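Long-range contacts in periplasmic oligopeptide-binding protein (Burkholderia pseudomallei, PDB 3ZS6), which probably binds oligopeptides in the periplasm as the solute-binding component of an ABC transport system and takes part in their uptake: residues 6-11 / 212-217; 12-17 / 186-191; 191-196 / 208-213. One frame throughout, in Å; residues are numbered along the deposited sequence.

In the fold
All three contacts lie on or beside one mixed four-stranded sheet, in the order 6-11, 210-215, 191-196, 181-187. Contacts 1 and 3, with centres about 9 Å apart, use opposite edges of strand 210-215 and share T212 and Y213; L7 N, 2.8 Å from K210 O, probably adds a further bond between them. Contact 2, which reaches the sheet without being a strand pair of it, lies where the chain leaves strand 6-11 and meets the turn between strands 181-187 and 191-196, about 10 Å from contact 1 and 13 Å from contact 3, centre to centre. P215 packs on this turn, and W186 CD1 touches I192 CG1 at 3.3 Å.

Contact 1: residues 6-11 / 212-217; sequences DLTRQV and TYLPIE
The guanidinium of R9 has the hydroxyl of Y213 over one face, 3.2 Å above its plane and displaced toward the rim, while the Y213 ring is approached obliquely by R9 CD and V11 CG1. The planes of ring and guanidinium are 37° apart. Both residues lie on one face of a parallel pairing between the N-terminal strand 6-11 and strand 210-215, in the mixed sheet of this periplasmic binding protein. The two side chains run side by side in the same direction, with R9 CD 3.5 Å from Y213 CE1. Their polar ends are satisfied beyond the strands: Y213 OH bonds D34, and the guanidinium reaches S499 and the carbonyl of R497 and forms a cation-pi contact with Y233. V11 crosses the ring at about a right angle, its CG1 3.7 Å from Y213 CD1; with CG1 anti to the carbonyl carbon (chi1 -70°), that methyl is the one offered to the ring.

On the other face, T8 and T212 lie alongside each other, and T8 CG2 touches L214 CD1 at 3.8 Å. Five backbone hydrogen bonds join the strands, passing alternately from one to the other: L7 O accepts from T212 N, R9 gives its N-H to T212 O and takes that of L214, and V11 does the same with L214 and I216. A water links L7 O to T212 OG1. Beyond the end of strand 210-215, Q10 crosses I216 at about a right angle, its CG packed 3.6 Å from I216 CB. Its OE1 is held by Y235 N, whereas the amide nitrogen Q10 NE2 makes a weak, bent bond of 2.9 Å to I216 O, with 129° at the hydrogen.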
loop_
_atom_site.group_PDB
_atom_site.type_symbol
_atom_site.label_atom_id
_atom_site.label_comp_id
_atom_site.label_asym_id
_atom_site.label_seq_id
_atom_site.Cartn_x
_atom_site.Cartn_y
_atom_site.Cartn_z
ATOM N N ASP A 6 -8.297 14.216 -21.829
ATOM C CA ASP A 6 -7.045 14.318 -21.084
ATOM C C ASP A 6 -7.367 14.307 -19.603
ATOM O O ASP A 6 -8.247 15.037 -19.147
ATOM C CB ASP A 6 -6.308 15.626 -21.397
ATOM C CG ASP A 6 -5.835 15.711 -22.836
ATOM O OD1 ASP A 6 -5.862 14.686 -23.542
ATOM O OD2 ASP A 6 -5.421 16.808 -23.262
ATOM N N LEU A 7 -6.637 13.500 -18.846
ATOM C CA LEU A 7 -6.838 13.439 -17.403
ATOM C C LEU A 7 -5.549 13.787 -16.679
ATOM O O LEU A 7 -4.488 13.261 -17.014
ATOM C CB LEU A 7 -7.293 12.042 -16.995
ATOM C CG LEU A 7 -7.556 11.850 -15.498
ATOM C CD1 LEU A 7 -8.821 12.599 -15.090
ATOM C CD2 LEU A 7 -7.669 10.363 -15.194
ATOM N N THR A 8 -5.646 14.672 -15.688
ATOM C CA THR A 8 -4.503 15.048 -14.863
ATOM C C THR A 8 -4.781 14.670 -13.409
ATOM O O THR A 8 -5.750 15.156 -12.809
ATOM C CB THR A 8 -4.222 16.558 -14.956
ATOM O OG1 THR A 8 -3.923 16.903 -16.310
ATOM C CG2 THR A 8 -3.040 16.955 -14.066
ATOM N N ARG A 9 -3.935 13.801 -12.857
ATOM C CA ARG A 9 -4.115 13.283 -11.499
ATOM C C ARG A 9 -2.947 13.711 -10.614
ATOM O O ARG A 9 -1.794 13.659 -11.040
ATOM C CB ARG A 9 -4.186 11.744 -11.512
ATOM C CG ARG A 9 -5.215 11.161 -12.495
ATOM C CD ARG A 9 -5.053 9.632 -12.632
ATOM N NE ARG A 9 -5.283 8.931 -11.366
ATOM C CZ ARG A 9 -5.814 7.715 -11.262
ATOM N NH1 ARG A 9 -6.169 7.047 -12.358
ATOM N NH2 ARG A 9 -5.997 7.167 -10.057
ATOM N N GLN A 10 -3.243 14.114 -9.381
ATOM C CA GLN A 10 -2.191 14.521 -8.443
ATOM C C GLN A 10 -1.795 13.350 -7.552
ATOM O O GLN A 10 -2.659 12.668 -6.988
ATOM C CB GLN A 10 -2.641 15.709 -7.583
ATOM C CG GLN A 10 -1.624 16.122 -6.486
ATOM C CD GLN A 10 -2.136 15.910 -5.054
ATOM O OE1 GLN A 10 -3.335 15.996 -4.782
ATOM N NE2 GLN A 10 -1.212 15.662 -4.131
ATOM N N VAL A 11 -0.492 13.103 -7.441
ATOM C CA VAL A 11 0.017 12.096 -6.501
ATOM C C VAL A 11 0.846 12.756 -5.384
ATOM O O VAL A 11 1.401 13.840 -5.576
ATOM C CB VAL A 11 0.801 10.977 -7.219
ATOM C CG1 VAL A 11 -0.158 10.098 -8.052
ATOM C CG2 VAL A 11 1.900 11.564 -8.096
ATOM N N THR A 212 -1.728 12.526 -17.161
ATOM C CA THR A 212 -0.612 13.259 -16.599
ATOM C C THR A 212 -0.631 13.087 -15.077
ATOM O O THR A 212 -1.653 13.345 -14.434
ATOM C CB THR A 212 -0.717 14.756 -16.948
ATOM O OG1 THR A 212 -0.599 14.930 -18.367
ATOM C CG2 THR A 212 0.369 15.563 -16.239
ATOM N N TYR A 213 0.488 12.629 -14.516
ATOM C CA TYR A 213 0.646 12.507 -13.064
ATOM C C TYR A 213 1.582 13.595 -12.522
ATOM O O TYR A 213 2.754 13.674 -12.919
ATOM C CB TYR A 213 1.191 11.122 -12.678
ATOM C CG TYR A 213 0.157 10.017 -12.722
ATOM C CD1 TYR A 213 -0.754 9.859 -11.688
ATOM C CD2 TYR A 213 0.096 9.125 -13.789
ATOM C CE1 TYR A 213 -1.718 8.854 -11.722
ATOM C CE2 TYR A 213 -0.862 8.114 -13.827
ATOM C CZ TYR A 213 -1.765 7.987 -12.789
ATOM O OH TYR A 213 -2.727 6.987 -12.805
ATOM N N LEU A 214 1.072 14.417 -11.612
ATOM C CA LEU A 214 1.873 15.486 -11.003
ATOM C C LEU A 214 2.131 15.201 -9.529
ATOM O O LEU A 214 1.190 15.121 -8.740
ATOM C CB LEU A 214 1.152 16.835 -11.116
ATOM C CG LEU A 214 0.667 17.265 -12.501
ATOM C CD1 LEU A 214 -0.085 18.609 -12.412
ATOM C CD2 LEU A 214 1.859 17.365 -13.435
ATOM N N PRO A 215 3.404 15.034 -9.151
ATOM C CA PRO A 215 3.756 14.910 -7.730
ATOM C C PRO A 215 3.639 16.254 -7.040
ATOM O O PRO A 215 4.391 17.189 -7.363
ATOM C CB PRO A 215 5.227 14.478 -7.769
ATOM C CG PRO A 215 5.734 15.024 -9.072
ATOM C CD PRO A 215 4.577 14.889 -10.029
ATOM N N ILE A 216 2.698 16.352 -6.109
ATOM C CA ILE A 216 2.491 17.572 -5.332
ATOM C C ILE A 216 2.413 17.182 -3.860
ATOM O O ILE A 216 1.479 16.488 -3.449
ATOM C CB ILE A 216 1.160 18.245 -5.713
ATOM C CG1 ILE A 216 1.083 18.485 -7.228
ATOM C CG2 ILE A 216 0.973 19.551 -4.946
ATOM C CD1 ILE A 216 1.932 19.646 -7.706
ATOM N N GLU A 217 3.373 17.637 -3.065
ATOM C CA GLU A 217 3.484 17.176 -1.689
ATOM C C GLU A 217 2.464 17.834 -0.776
ATOM O O GLU A 217 1.996 17.228 0.184
ATOM C CB GLU A 217 4.904 17.422 -1.163
ATOM C CG GLU A 217 5.991 16.731 -1.994
ATOM C CD GLU A 217 6.197 17.382 -3.367
ATOM O OE1 GLU A 217 5.708 18.516 -3.582
ATOM O OE2 GLU A 217 6.853 16.757 -4.233
HETATM O O HOH W 1 -3.145 14.779 -19.217
#

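Contact 2: residues 12-17 / 186-191; sequences PAEVES and WQPNNR
E14 CG stands anti to the backbone N (chi1 170°) and the chain then bends at chi2 (68°), a shape that brings CD, and with it the carboxylate, up to W186 and the backbone of N189. Each oxygen takes a different partner. OE2 lies at the edge of the indole, close to the ring plane, and receives W186 NE1 at 2.9 Å on its syn lone pair; carboxylate and indole are nearly coplanar, 23° apart. OE1 accepts the backbone N-H of N189 at 2.6 Å in an almost straight bond, although this donor stands well above the carboxylate plane. A water also donates to OE1 and to Q187 O, giving that oxygen of E14 a second donor. These N-H groups would be expected to stabilise the carboxylate in its charged form.

Around the bonds the packing is close: P188 CA is 3.4 Å from E14 OE2, and N189 ND2 lies at the same distance from E14 CB. V15 crosses the indole at about a right angle, touching W186 CZ2 through CG1 at 3.8 Å. K388 of helix 387-395 also touches E14, and T27 of helix 26-35 touches V15. The carboxylate thus ties the loop following strand 6-11 to the turn between strands 181-187 and 191-196, where N190 and R191 both face Q187 in a classic beta bulge.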
loop_
_atom_site.group_PDB
_atom_site.type_symbol
_atom_site.label_atom_id
_atom_site.label_comp_id
_atom_site.label_asym_id
_atom_site.label_seq_id
_atom_site.Cartn_x
_atom_site.Cartn_y
_atom_site.Cartn_z
ATOM N N PRO A 12 0.920 12.107 -4.207
ATOM C CA PRO A 12 1.473 12.760 -3.006
ATOM C C PRO A 12 2.999 12.908 -3.001
ATOM O O PRO A 12 3.532 13.617 -2.150
ATOM C CB PRO A 12 1.025 11.834 -1.866
ATOM C CG PRO A 12 0.912 10.469 -2.529
ATOM C CD PRO A 12 0.379 10.765 -3.916
ATOM N N ALA A 13 3.690 12.263 -3.936
ATOM C CA ALA A 13 5.151 12.316 -3.967
ATOM C C ALA A 13 5.689 11.753 -5.283
ATOM O O ALA A 13 4.942 11.131 -6.043
ATOM C CB ALA A 13 5.732 11.542 -2.786
ATOM N N GLU A 14 6.974 11.983 -5.553
ATOM C CA GLU A 14 7.641 11.375 -6.707
ATOM C C GLU A 14 7.646 9.859 -6.548
ATOM O O GLU A 14 7.979 9.343 -5.473
ATOM C CB GLU A 14 9.078 11.889 -6.830
ATOM C CG GLU A 14 9.948 11.142 -7.859
ATOM C CD GLU A 14 9.500 11.367 -9.301
ATOM O OE1 GLU A 14 8.658 12.263 -9.549
ATOM O OE2 GLU A 14 9.986 10.636 -10.186
ATOM N N VAL A 15 7.274 9.151 -7.612
ATOM C CA VAL A 15 7.196 7.685 -7.588
ATOM C C VAL A 15 8.584 7.079 -7.385
ATOM O O VAL A 15 9.566 7.596 -7.922
ATOM C CB VAL A 15 6.571 7.138 -8.904
ATOM C CG1 VAL A 15 7.550 7.297 -10.093
ATOM C CG2 VAL A 15 6.137 5.687 -8.735
ATOM N N GLU A 16 8.667 5.987 -6.622
ATOM C CA GLU A 16 9.963 5.397 -6.280
ATOM C C GLU A 16 10.582 4.641 -7.460
ATOM O O GLU A 16 11.800 4.553 -7.583
ATOM C CB GLU A 16 9.859 4.477 -5.049
ATOM C CG GLU A 16 9.020 3.205 -5.258
ATOM C CD GLU A 16 7.520 3.443 -5.129
ATOM O OE1 GLU A 16 7.110 4.610 -4.939
ATOM O OE2 GLU A 16 6.748 2.458 -5.202
ATOM N N SER A 17 9.737 4.099 -8.327
ATOM C CA SER A 17 10.218 3.295 -9.441
ATOM C C SER A 17 9.050 3.004 -10.363
ATOM O O SER A 17 7.898 3.074 -9.941
ATOM C CB SER A 17 10.812 1.982 -8.915
ATOM O OG SER A 17 11.191 1.097 -9.955
ATOM N N TRP A 186 8.875 11.450 -18.378
ATOM C CA TRP A 186 9.086 11.260 -16.954
ATOM C C TRP A 186 10.124 12.264 -16.473
ATOM O O TRP A 186 11.324 12.057 -16.658
ATOM C CB TRP A 186 9.562 9.834 -16.665
ATOM C CG TRP A 186 9.741 9.528 -15.198
ATOM C CD1 TRP A 186 9.507 10.372 -14.144
ATOM C CD2 TRP A 186 10.202 8.292 -14.624
ATOM N NE1 TRP A 186 9.786 9.735 -12.953
ATOM C CE2 TRP A 186 10.208 8.456 -13.221
ATOM C CE3 TRP A 186 10.602 7.061 -15.162
ATOM C CZ2 TRP A 186 10.603 7.438 -12.348
ATOM C CZ3 TRP A 186 10.984 6.044 -14.291
ATOM C CH2 TRP A 186 10.981 6.243 -12.898
ATOM N N GLN A 187 9.661 13.361 -15.879
ATOM C CA GLN A 187 10.567 14.319 -15.253
ATOM C C GLN A 187 10.379 14.251 -13.745
ATOM O O GLN A 187 9.353 14.695 -13.225
ATOM C CB GLN A 187 10.303 15.739 -15.764
ATOM C CG GLN A 187 10.434 15.890 -17.277
ATOM C CD GLN A 187 10.183 17.316 -17.744
ATOM O OE1 GLN A 187 10.651 18.278 -17.131
ATOM N NE2 GLN A 187 9.425 17.458 -18.824
ATOM N N PRO A 188 11.366 13.687 -13.035
ATOM C CA PRO A 188 11.219 13.428 -11.596
ATOM C C PRO A 188 10.859 14.687 -10.818
ATOM O O PRO A 188 11.455 15.735 -11.046
ATOM C CB PRO A 188 12.605 12.914 -11.193
ATOM C CG PRO A 188 13.125 12.269 -12.440
ATOM C CD PRO A 188 12.641 13.170 -13.560
ATOM N N ASN A 189 9.885 14.579 -9.921
ATOM C CA ASN A 189 9.438 15.718 -9.120
ATOM C C ASN A 189 8.775 16.809 -9.944
ATOM O O ASN A 189 8.547 17.918 -9.463
ATOM C CB ASN A 189 10.596 16.310 -8.329
ATOM C CG ASN A 189 11.055 15.400 -7.227
ATOM O OD1 ASN A 189 12.197 14.941 -7.219
ATOM N ND2 ASN A 189 10.160 15.117 -6.289
ATOM N N ASN A 190 8.499 16.505 -11.200
ATOM C CA ASN A 190 7.869 17.468 -12.080
ATOM C C ASN A 190 6.602 16.884 -12.676
ATOM O O ASN A 190 5.501 17.292 -12.323
ATOM C CB ASN A 190 8.836 17.905 -13.179
ATOM C CG ASN A 190 8.276 19.017 -14.039
ATOM O OD1 ASN A 190 7.070 19.235 -14.085
ATOM N ND2 ASN A 190 9.156 19.733 -14.723
ATOM N N ARG A 191 6.760 15.918 -13.571
ATOM C CA ARG A 191 5.603 15.280 -14.175
ATOM C C ARG A 191 5.923 13.947 -14.824
ATOM O O ARG A 191 7.068 13.676 -15.212
ATOM C CB ARG A 191 4.990 16.208 -15.224
ATOM C CG ARG A 191 6.008 16.706 -16.228
ATOM C CD ARG A 191 5.596 16.407 -17.653
ATOM N NE ARG A 191 4.931 17.534 -18.294
ATOM C CZ ARG A 191 5.103 17.868 -19.572
ATOM N NH1 ARG A 191 5.928 17.167 -20.341
ATOM N NH2 ARG A 191 4.455 18.907 -20.084
HETATM O O HOH W 2 7.403 12.697 -11.968
#

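Contact 3: residues 191-196 / 208-213; sequences RIVMAK and IRKVTY
M194 and V211 lie side by side and point the same way across an antiparallel pair of strands, 191-196 and 210-215, which are neighbours in the mixed sheet. M194 CG packs 3.7 Å from V211 CB. Farther out the methionine crosses Y213 obliquely: bent at chi3 (65°), it brings its CE methyl to the edge of the phenol ring, near the ring plane and 3.9 Å from CE2. I192, on the same face, meets Y213 more loosely, CB to CB. Helix 26-35 packs against this face, with D34 and L35 touching M194.

The opposite face is more polar. V193 and T212 stand alongside each other, and V193 CG2 approaches T212 OG1 at 4.1 Å. K210 runs obliquely to V193 and lays its CD at the same distance from V193 CG1, a contact made by the aliphatic part of the lysine.

I192 with Y213 and M194 with V211 are the hydrogen-bonded pairs, each closed by two N-H···O bonds; V193 with T212 and A195 with K210 are the non-hydrogen-bonded ones between and beyond them. Past the last pair, K196 extends its side chain away to bond the carbonyls of A203 and V206. Its backbone N still bonds R209 O at 2.9 Å, from a position 45° out of the carbonyl plane.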
loop_
_atom_site.group_PDB
_atom_site.type_symbol
_atom_site.label_atom_id
_atom_site.label_comp_id
_atom_site.label_asym_id
_atom_site.label_seq_id
_atom_site.Cartn_x
_atom_site.Cartn_y
_atom_site.Cartn_z
ATOM N N ARG A 191 6.760 15.918 -13.571
ATOM C CA ARG A 191 5.603 15.280 -14.175
ATOM C C ARG A 191 5.923 13.947 -14.824
ATOM O O ARG A 191 7.068 13.676 -15.212
ATOM C CB ARG A 191 4.990 16.208 -15.224
ATOM C CG ARG A 191 6.008 16.706 -16.228
ATOM C CD ARG A 191 5.596 16.407 -17.653
ATOM N NE ARG A 191 4.931 17.534 -18.294
ATOM C CZ ARG A 191 5.103 17.868 -19.572
ATOM N NH1 ARG A 191 5.928 17.167 -20.341
ATOM N NH2 ARG A 191 4.455 18.907 -20.084
ATOM N N ILE A 192 4.889 13.119 -14.927
ATOM C CA ILE A 192 4.911 11.926 -15.753
ATOM C C ILE A 192 3.740 12.018 -16.727
ATOM O O ILE A 192 2.619 12.330 -16.328
ATOM C CB ILE A 192 4.801 10.650 -14.910
ATOM C CG1 ILE A 192 6.182 10.232 -14.406
ATOM C CG2 ILE A 192 4.151 9.513 -15.721
ATOM C CD1 ILE A 192 6.152 9.092 -13.396
ATOM N N VAL A 193 4.008 11.790 -18.009
ATOM C CA VAL A 193 2.955 11.832 -19.027
ATOM C C VAL A 193 2.892 10.499 -19.772
ATOM O O VAL A 193 3.929 9.914 -20.111
ATOM C CB VAL A 193 3.176 12.981 -20.056
ATOM C CG1 VAL A 193 2.023 13.047 -21.056
ATOM C CG2 VAL A 193 3.356 14.321 -19.356
ATOM N N MET A 194 1.677 10.022 -20.028
ATOM C CA MET A 194 1.481 8.777 -20.772
ATOM C C MET A 194 0.329 8.894 -21.765
ATOM O O MET A 194 -0.612 9.661 -21.552
ATOM C CB MET A 194 1.276 7.583 -19.829
ATOM C CG MET A 194 0.063 7.671 -18.924
ATOM S SD MET A 194 0.006 6.358 -17.650
ATOM C CE MET A 194 1.434 6.719 -16.629
ATOM N N ALA A 195 0.412 8.125 -22.847
ATOM C CA ALA A 195 -0.545 8.227 -23.948
ATOM C C ALA A 195 -1.237 6.891 -24.183
ATOM O O ALA A 195 -0.631 5.831 -24.000
ATOM C CB ALA A 195 0.169 8.668 -25.214
ATOM N N LYS A 196 -2.500 6.941 -24.594
ATOM C CA LYS A 196 -3.246 5.711 -24.859
ATOM C C LYS A 196 -2.452 4.841 -25.837
ATOM O O LYS A 196 -1.913 5.339 -26.826
ATOM C CB LYS A 196 -4.632 6.022 -25.428
ATOM C CG LYS A 196 -5.426 4.786 -25.864
ATOM C CD LYS A 196 -6.788 5.166 -26.446
ATOM C CE LYS A 196 -7.463 3.958 -27.095
ATOM N NZ LYS A 196 -8.873 4.250 -27.498
ATOM N N ILE A 208 -10.009 7.440 -22.116
ATOM C CA ILE A 208 -9.029 8.466 -21.772
ATOM C C ILE A 208 -7.779 8.315 -22.631
ATOM O O ILE A 208 -7.187 7.238 -22.687
ATOM C CB ILE A 208 -8.658 8.384 -20.280
ATOM C CG1 ILE A 208 -9.903 8.618 -19.424
ATOM C CG2 ILE A 208 -7.537 9.380 -19.938
ATOM C CD1 ILE A 208 -10.426 10.022 -19.489
ATOM N N ARG A 209 -7.390 9.390 -23.314
ATOM C CA ARG A 209 -6.317 9.321 -24.312
ATOM C C ARG A 209 -4.961 9.791 -23.788
ATOM O O ARG A 209 -3.920 9.489 -24.366
ATOM C CB ARG A 209 -6.691 10.120 -25.572
ATOM C CG ARG A 209 -7.840 9.503 -26.367
ATOM C CD ARG A 209 -8.031 10.175 -27.710
ATOM N NE ARG A 209 -8.506 11.555 -27.618
ATOM C CZ ARG A 209 -9.792 11.907 -27.565
ATOM N NH1 ARG A 209 -10.744 10.973 -27.568
ATOM N NH2 ARG A 209 -10.132 13.195 -27.504
ATOM N N LYS A 210 -4.974 10.542 -22.697
ATOM C CA LYS A 210 -3.729 11.034 -22.130
ATOM C C LYS A 210 -3.865 11.165 -20.627
ATOM O O LYS A 210 -4.862 11.699 -20.131
ATOM C CB LYS A 210 -3.343 12.389 -22.746
ATOM C CG LYS A 210 -2.103 13.005 -22.095
ATOM C CD LYS A 210 -1.439 14.051 -22.979
ATOM C CE LYS A 210 -1.909 15.449 -22.660
ATOM N NZ LYS A 210 -0.973 16.464 -23.252
ATOM N N VAL A 211 -2.862 10.682 -19.903
ATOM C CA VAL A 211 -2.841 10.818 -18.455
ATOM C C VAL A 211 -1.564 11.520 -18.009
ATOM O O VAL A 211 -0.460 11.164 -18.434
ATOM C CB VAL A 211 -2.934 9.447 -17.745
ATOM C CG1 VAL A 211 -3.051 9.635 -16.234
ATOM C CG2 VAL A 211 -4.108 8.658 -18.265
ATOM N N THR A 212 -1.728 12.526 -17.161
ATOM C CA THR A 212 -0.612 13.259 -16.599
ATOM C C THR A 212 -0.631 13.087 -15.077
ATOM O O THR A 212 -1.653 13.345 -14.434
ATOM C CB THR A 212 -0.717 14.756 -16.948
ATOM O OG1 THR A 212 -0.599 14.930 -18.367
ATOM C CG2 THR A 212 0.369 15.563 -16.239
ATOM N N TYR A 213 0.488 12.629 -14.516
ATOM C CA TYR A 213 0.646 12.507 -13.064
ATOM C C TYR A 213 1.582 13.595 -12.522
ATOM O O TYR A 213 2.754 13.674 -12.919
ATOM C CB TYR A 213 1.191 11.122 -12.678
ATOM C CG TYR A 213 0.157 10.017 -12.722
ATOM C CD1 TYR A 213 -0.754 9.859 -11.688
ATOM C CD2 TYR A 213 0.096 9.125 -13.789
ATOM C CE1 TYR A 213 -1.718 8.854 -11.722
ATOM C CE2 TYR A 213 -0.862 8.114 -13.827
ATOM C CZ TYR A 213 -1.765 7.987 -12.789
ATOM O OH TYR A 213 -2.727 6.987 -12.805
#